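Local atomic coordinates of sensor protein (Rhodopseudomonas palustris, PDB entry 2OOL), a protein that senses light through a bound biliverdin chromophore held in its PAS-GAF chromophore-binding domain and probably passes the signal on as a histidine kinase. Residues N228-I236 / P303-R311. Sequence-based numbering, arbitrary orientation.
Sequences NPVRIIPDI and PRFVSYEVR
I232 meets R311 and V306 because its first torsion sets CG1 opposite the backbone N (chi1 -178°): the extended branch carries CD1 onto V306, and CG2 is turned to the arginine. R311 in turn bends at chi3 (-42°), and its side chain crosses that of I232 at about a right angle. CG2 of I232 sits over one face of the guanidinium, offset toward its rim, 3.6 Å from R311 NE. Meanwhile I232 CD1 packs against V306, 3.5 Å from its backbone N and 3.8 Å from its CB. The guanidinium is also held at its edge, where R311 NH1 donates to V306 O in the carbonyl plane at 2.8 Å, and NH2 forms a salt bridge with E134 of strand 128-134. Were R311 an alanine, V306 O and E134 would probably lose these partners, and a gap would be likely to open against I232 CG2. Toward the start of the strand, V230 CG1 rests on R311 CB. At the other end the backbones close in: R304 N donates to P234 O at 2.7 Å. P234 CG lies at the edge of the F305 ring, 3.8 Å from CD2, and that ring also meets H42. The P303 ring lies alongside D235, whose OD1 takes its hydrogen bond from G237 N. I233, facing away, touches the biliverdin. The contact thus joins edge strand 230-233 of the GAF sheet to the N-terminal start of helix 308-332, with E134 and H42 tying in the PAS side, as in the phytochrome PAS-GAF chromophore-binding module.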
ATOM      1  N   ASN A 228     -12.775  -5.296 -17.587  1.00 53.67           N
ATOM      2  CA  ASN A 228     -11.638  -4.393 -17.478  1.00 53.36           C
ATOM      3  C   ASN A 228     -11.995  -3.298 -16.475  1.00 52.96           C
ATOM      4  O   ASN A 228     -12.640  -2.329 -16.844  1.00 52.06           O
ATOM      5  CB  ASN A 228     -11.282  -3.765 -18.829  1.00 53.50           C
ATOM      6  CG  ASN A 228     -10.058  -2.840 -18.721  1.00 54.90           C
ATOM      7  OD1 ASN A 228      -9.638  -2.549 -17.622  1.00 62.95           O
ATOM      8  ND2 ASN A 228      -9.550  -2.345 -19.819  1.00 55.33           N
ATOM      9  N   PRO A 229     -11.629  -3.485 -15.187  1.00 53.02           N
ATOM     10  CA  PRO A 229     -12.174  -2.677 -14.100  1.00 53.09           C
ATOM     11  C   PRO A 229     -11.621  -1.278 -13.799  1.00 53.04           C
ATOM     12  O   PRO A 229     -12.153  -0.642 -12.853  1.00 51.83           O
ATOM     13  CB  PRO A 229     -11.957  -3.553 -12.850  1.00 53.50           C
ATOM     14  CG  PRO A 229     -10.736  -4.399 -13.173  1.00 54.27           C
ATOM     15  CD  PRO A 229     -10.733  -4.560 -14.700  1.00 53.03           C
ATOM     16  N   VAL A 230     -10.627  -0.801 -14.541  1.00 51.53           N
ATOM     17  CA  VAL A 230     -10.049   0.543 -14.325  1.00 52.17           C
ATOM     18  C   VAL A 230      -9.875   1.279 -15.649  1.00 51.74           C
ATOM     19  O   VAL A 230      -9.516   0.680 -16.599  1.00 52.42           O
ATOM     20  CB  VAL A 230      -8.697   0.459 -13.613  1.00 53.32           C
ATOM     21  CG1 VAL A 230      -8.204   1.896 -13.174  1.00 51.42           C
ATOM     22  CG2 VAL A 230      -8.788  -0.482 -12.369  1.00 53.51           C
ATOM     23  N   ARG A 231     -10.224   2.565 -15.714  1.00 52.75           N
ATOM     24  CA  ARG A 231     -10.031   3.399 -16.912  1.00 51.46           C
ATOM     25  C   ARG A 231      -9.782   4.853 -16.506  1.00 50.91           C
ATOM     26  O   ARG A 231     -10.306   5.312 -15.499  1.00 49.62           O
ATOM     27  CB  ARG A 231     -11.281   3.345 -17.791  1.00 51.36           C
ATOM     28  CG  ARG A 231     -12.516   3.937 -17.132  1.00 54.13           C
ATOM     29  CD  ARG A 231     -13.781   3.140 -17.420  1.00 54.03           C
ATOM     30  NE  ARG A 231     -13.621   1.761 -17.002  1.00 52.71           N
ATOM     31  CZ  ARG A 231     -14.104   1.250 -15.879  1.00 51.05           C
ATOM     32  NH1 ARG A 231     -13.912  -0.019 -15.624  1.00 52.27           N
ATOM     33  NH2 ARG A 231     -14.764   1.985 -15.003  1.00 53.55           N
ATOM     34  N   ILE A 232      -9.001   5.564 -17.294  1.00 49.57           N
ATOM     35  CA  ILE A 232      -8.717   6.939 -17.070  1.00 50.44           C
ATOM     36  C   ILE A 232      -8.744   7.740 -18.349  1.00 50.27           C
ATOM     37  O   ILE A 232      -8.299   7.269 -19.406  1.00 50.12           O
ATOM     38  CB  ILE A 232      -7.386   7.191 -16.266  1.00 51.11           C
ATOM     39  CG1 ILE A 232      -7.160   8.698 -16.027  1.00 50.11           C
ATOM     40  CG2 ILE A 232      -6.148   6.611 -16.977  1.00 49.50           C
ATOM     41  CD1 ILE A 232      -6.073   9.010 -14.940  1.00 51.18           C
ATOM     42  N   ILE A 233      -9.278   8.962 -18.234  1.00 50.72           N
ATOM     43  CA  ILE A 233      -9.301   9.927 -19.311  1.00 51.29           C
ATOM     44  C   ILE A 233      -8.718  11.195 -18.703  1.00 52.34           C
ATOM     45  O   ILE A 233      -9.438  11.997 -18.190  1.00 51.04           O
ATOM     46  CB  ILE A 233     -10.767  10.207 -19.857  1.00 52.46           C
ATOM     47  CG1 ILE A 233     -11.545   8.888 -20.116  1.00 52.52           C
ATOM     48  CG2 ILE A 233     -10.734  11.124 -21.142  1.00 49.06           C
ATOM     49  CD1 ILE A 233     -13.080   9.033 -20.117  1.00 51.79           C
ATOM     50  N   PRO A 234      -7.384  11.368 -18.759  1.00 53.36           N
ATOM     51  CA  PRO A 234      -6.776  12.542 -18.101  1.00 53.50           C
ATOM     52  C   PRO A 234      -7.147  13.906 -18.653  1.00 54.12           C
ATOM     53  O   PRO A 234      -7.096  14.883 -17.895  1.00 54.99           O
ATOM     54  CB  PRO A 234      -5.283  12.344 -18.276  1.00 53.72           C
ATOM     55  CG  PRO A 234      -5.080  10.985 -18.864  1.00 53.68           C
ATOM     56  CD  PRO A 234      -6.395  10.491 -19.401  1.00 53.17           C
ATOM     57  N   ASP A 235      -7.451  13.971 -19.947  1.00 54.35           N
ATOM     58  CA  ASP A 235      -7.848  15.169 -20.643  1.00 54.73           C
ATOM     59  C   ASP A 235      -8.931  14.821 -21.628  1.00 54.44           C
ATOM     60  O   ASP A 235      -8.639  14.129 -22.608  1.00 55.22           O
ATOM     61  CB  ASP A 235      -6.681  15.785 -21.416  1.00 55.23           C
ATOM     62  CG  ASP A 235      -7.027  17.189 -22.007  1.00 56.69           C
ATOM     63  OD1 ASP A 235      -8.197  17.669 -21.960  1.00 55.28           O
ATOM     64  OD2 ASP A 235      -6.089  17.835 -22.512  1.00 64.07           O
ATOM     65  N   ILE A 236     -10.174  15.261 -21.346  1.00 55.03           N
ATOM     66  CA  ILE A 236     -11.337  14.930 -22.172  1.00 54.85           C
ATOM     67  C   ILE A 236     -11.279  15.637 -23.518  1.00 55.85           C
ATOM     68  O   ILE A 236     -12.069  15.336 -24.406  1.00 56.84           O
ATOM     69  CB  ILE A 236     -12.750  15.222 -21.486  1.00 54.84           C
ATOM     70  CG1 ILE A 236     -12.981  16.744 -21.311  1.00 54.19           C
ATOM     71  CG2 ILE A 236     -12.905  14.410 -20.148  1.00 53.85           C
ATOM     72  CD1 ILE A 236     -14.387  17.228 -20.784  1.00 53.12           C
ATOM     73  N   PRO A 303      -7.647  19.081 -16.731  1.00 52.21           N
ATOM     74  CA  PRO A 303      -6.937  17.835 -17.061  1.00 52.81           C
ATOM     75  C   PRO A 303      -5.957  17.317 -15.995  1.00 53.25           C
ATOM     76  O   PRO A 303      -5.212  18.070 -15.451  1.00 53.08           O
ATOM     77  CB  PRO A 303      -6.192  18.208 -18.334  1.00 51.98           C
ATOM     78  CG  PRO A 303      -7.083  19.213 -18.990  1.00 51.02           C
ATOM     79  CD  PRO A 303      -7.655  20.010 -17.870  1.00 51.62           C
ATOM     80  N   ARG A 304      -5.901  16.015 -15.756  1.00 55.86           N
ATOM     81  CA  ARG A 304      -5.006  15.482 -14.745  1.00 56.23           C
ATOM     82  C   ARG A 304      -4.752  13.978 -14.850  1.00 56.70           C
ATOM     83  O   ARG A 304      -5.722  13.191 -14.959  1.00 56.75           O
ATOM     84  CB  ARG A 304      -5.602  15.754 -13.402  1.00 56.62           C
ATOM     85  CG  ARG A 304      -4.761  15.261 -12.243  1.00 57.06           C
ATOM     86  CD  ARG A 304      -5.307  15.828 -10.918  1.00 59.66           C
ATOM     87  NE  ARG A 304      -4.527  15.288  -9.808  1.00 61.74           N
ATOM     88  CZ  ARG A 304      -3.752  16.003  -9.012  1.00 64.75           C
ATOM     89  NH1 ARG A 304      -3.702  17.314  -9.132  1.00 67.40           N
ATOM     90  NH2 ARG A 304      -3.071  15.406  -8.040  1.00 68.14           N
ATOM     91  N   PHE A 305      -3.482  13.586 -14.702  1.00 55.88           N
ATOM     92  CA  PHE A 305      -3.072  12.195 -14.857  1.00 56.85           C
ATOM     93  C   PHE A 305      -2.832  11.557 -13.513  1.00 56.98           C
ATOM     94  O   PHE A 305      -2.390  12.204 -12.578  1.00 58.33           O
ATOM     95  CB  PHE A 305      -1.794  12.099 -15.694  1.00 56.75           C
ATOM     96  CG  PHE A 305      -1.345  10.672 -15.986  1.00 56.36           C
ATOM     97  CD1 PHE A 305      -0.176  10.163 -15.422  1.00 55.26           C
ATOM     98  CD2 PHE A 305      -2.099   9.847 -16.809  1.00 57.38           C
ATOM     99  CE1 PHE A 305       0.244   8.880 -15.683  1.00 56.12           C
ATOM    100  CE2 PHE A 305      -1.701   8.548 -17.077  1.00 58.10           C
ATOM    101  CZ  PHE A 305      -0.500   8.055 -16.504  1.00 56.98           C
ATOM    102  N   VAL A 306      -3.130  10.276 -13.432  1.00 56.37           N
ATOM    103  CA  VAL A 306      -2.900   9.485 -12.249  1.00 56.62           C
ATOM    104  C   VAL A 306      -2.051   8.288 -12.673  1.00 55.74           C
ATOM    105  O   VAL A 306      -2.388   7.588 -13.656  1.00 55.79           O
ATOM    106  CB  VAL A 306      -4.277   9.010 -11.600  1.00 57.30           C
ATOM    107  CG1 VAL A 306      -4.046   8.191 -10.330  1.00 56.68           C
ATOM    108  CG2 VAL A 306      -5.143  10.200 -11.281  1.00 56.43           C
ATOM    109  N   SER A 307      -0.914   8.079 -12.006  1.00 54.81           N
ATOM    110  CA  SER A 307       0.056   7.035 -12.471  1.00 55.07           C
ATOM    111  C   SER A 307      -0.494   5.619 -12.359  1.00 54.12           C
ATOM    112  O   SER A 307      -1.432   5.375 -11.643  1.00 53.83           O
ATOM    113  CB  SER A 307       1.359   7.100 -11.681  1.00 55.03           C
ATOM    114  OG  SER A 307       1.186   6.503 -10.399  1.00 54.90           O
ATOM    115  N   TYR A 308       0.103   4.656 -13.051  1.00 54.94           N
ATOM    116  CA  TYR A 308      -0.420   3.314 -13.033  1.00 54.58           C
ATOM    117  C   TYR A 308      -0.517   2.751 -11.604  1.00 55.54           C
ATOM    118  O   TYR A 308      -1.494   2.057 -11.257  1.00 53.91           O
ATOM    119  CB  TYR A 308       0.473   2.418 -13.843  1.00 56.75           C
ATOM    120  CG  TYR A 308      -0.119   1.084 -14.179  1.00 57.34           C
ATOM    121  CD1 TYR A 308      -1.012   0.956 -15.224  1.00 58.61           C
ATOM    122  CD2 TYR A 308       0.233  -0.043 -13.472  1.00 57.99           C
ATOM    123  CE1 TYR A 308      -1.537  -0.276 -15.557  1.00 58.57           C
ATOM    124  CE2 TYR A 308      -0.282  -1.281 -13.803  1.00 56.80           C
ATOM    125  CZ  TYR A 308      -1.172  -1.385 -14.829  1.00 57.82           C
ATOM    126  OH  TYR A 308      -1.695  -2.619 -15.173  1.00 61.46           O
ATOM    127  N   GLU A 309       0.526   3.009 -10.804  1.00 54.60           N
ATOM    128  CA  GLU A 309       0.627   2.479  -9.467  1.00 54.95           C
ATOM    129  C   GLU A 309      -0.450   3.095  -8.548  1.00 55.24           C
ATOM    130  O   GLU A 309      -0.997   2.390  -7.704  1.00 55.50           O
ATOM    131  CB  GLU A 309       2.031   2.739  -8.853  1.00 55.66           C
ATOM    132  CG  GLU A 309       3.222   2.040  -9.555  1.00 56.69           C
ATOM    133  CD  GLU A 309       3.919   2.919 -10.596  1.00 59.81           C
ATOM    134  OE1 GLU A 309       3.227   3.739 -11.254  1.00 58.76           O
ATOM    135  OE2 GLU A 309       5.167   2.796 -10.740  1.00 62.65           O
ATOM    136  N   VAL A 310      -0.767   4.378  -8.725  1.00 54.23           N
ATOM    137  CA  VAL A 310      -1.869   4.978  -7.991  1.00 54.21           C
ATOM    138  C   VAL A 310      -3.220   4.359  -8.367  1.00 54.40           C
ATOM    139  O   VAL A 310      -4.073   4.145  -7.487  1.00 53.87           O
ATOM    140  CB  VAL A 310      -1.890   6.505  -8.081  1.00 54.33           C
ATOM    141  CG1 VAL A 310      -3.166   7.073  -7.392  1.00 54.13           C
ATOM    142  CG2 VAL A 310      -0.626   7.091  -7.378  1.00 53.80           C
ATOM    143  N   ARG A 311      -3.397   4.032  -9.643  1.00 54.30           N
ATOM    144  CA  ARG A 311      -4.589   3.343 -10.131  1.00 54.30           C
ATOM    145  C   ARG A 311      -4.681   1.950  -9.572  1.00 54.48           C
ATOM    146  O   ARG A 311      -5.782   1.529  -9.205  1.00 56.29           O
ATOM    147  CB  ARG A 311      -4.693   3.380 -11.682  1.00 54.29           C
ATOM    148  CG  ARG A 311      -4.676   4.839 -12.188  1.00 55.08           C
ATOM    149  CD  ARG A 311      -5.144   5.140 -13.598  1.00 56.23           C
ATOM    150  NE  ARG A 311      -4.733   4.236 -14.658  1.00 57.42           N
ATOM    151  CZ  ARG A 311      -3.597   4.335 -15.364  1.00 59.77           C
ATOM    152  NH1 ARG A 311      -2.666   5.249 -15.076  1.00 58.85           N
ATOM    153  NH2 ARG A 311      -3.369   3.494 -16.348  1.00 57.10           N
TER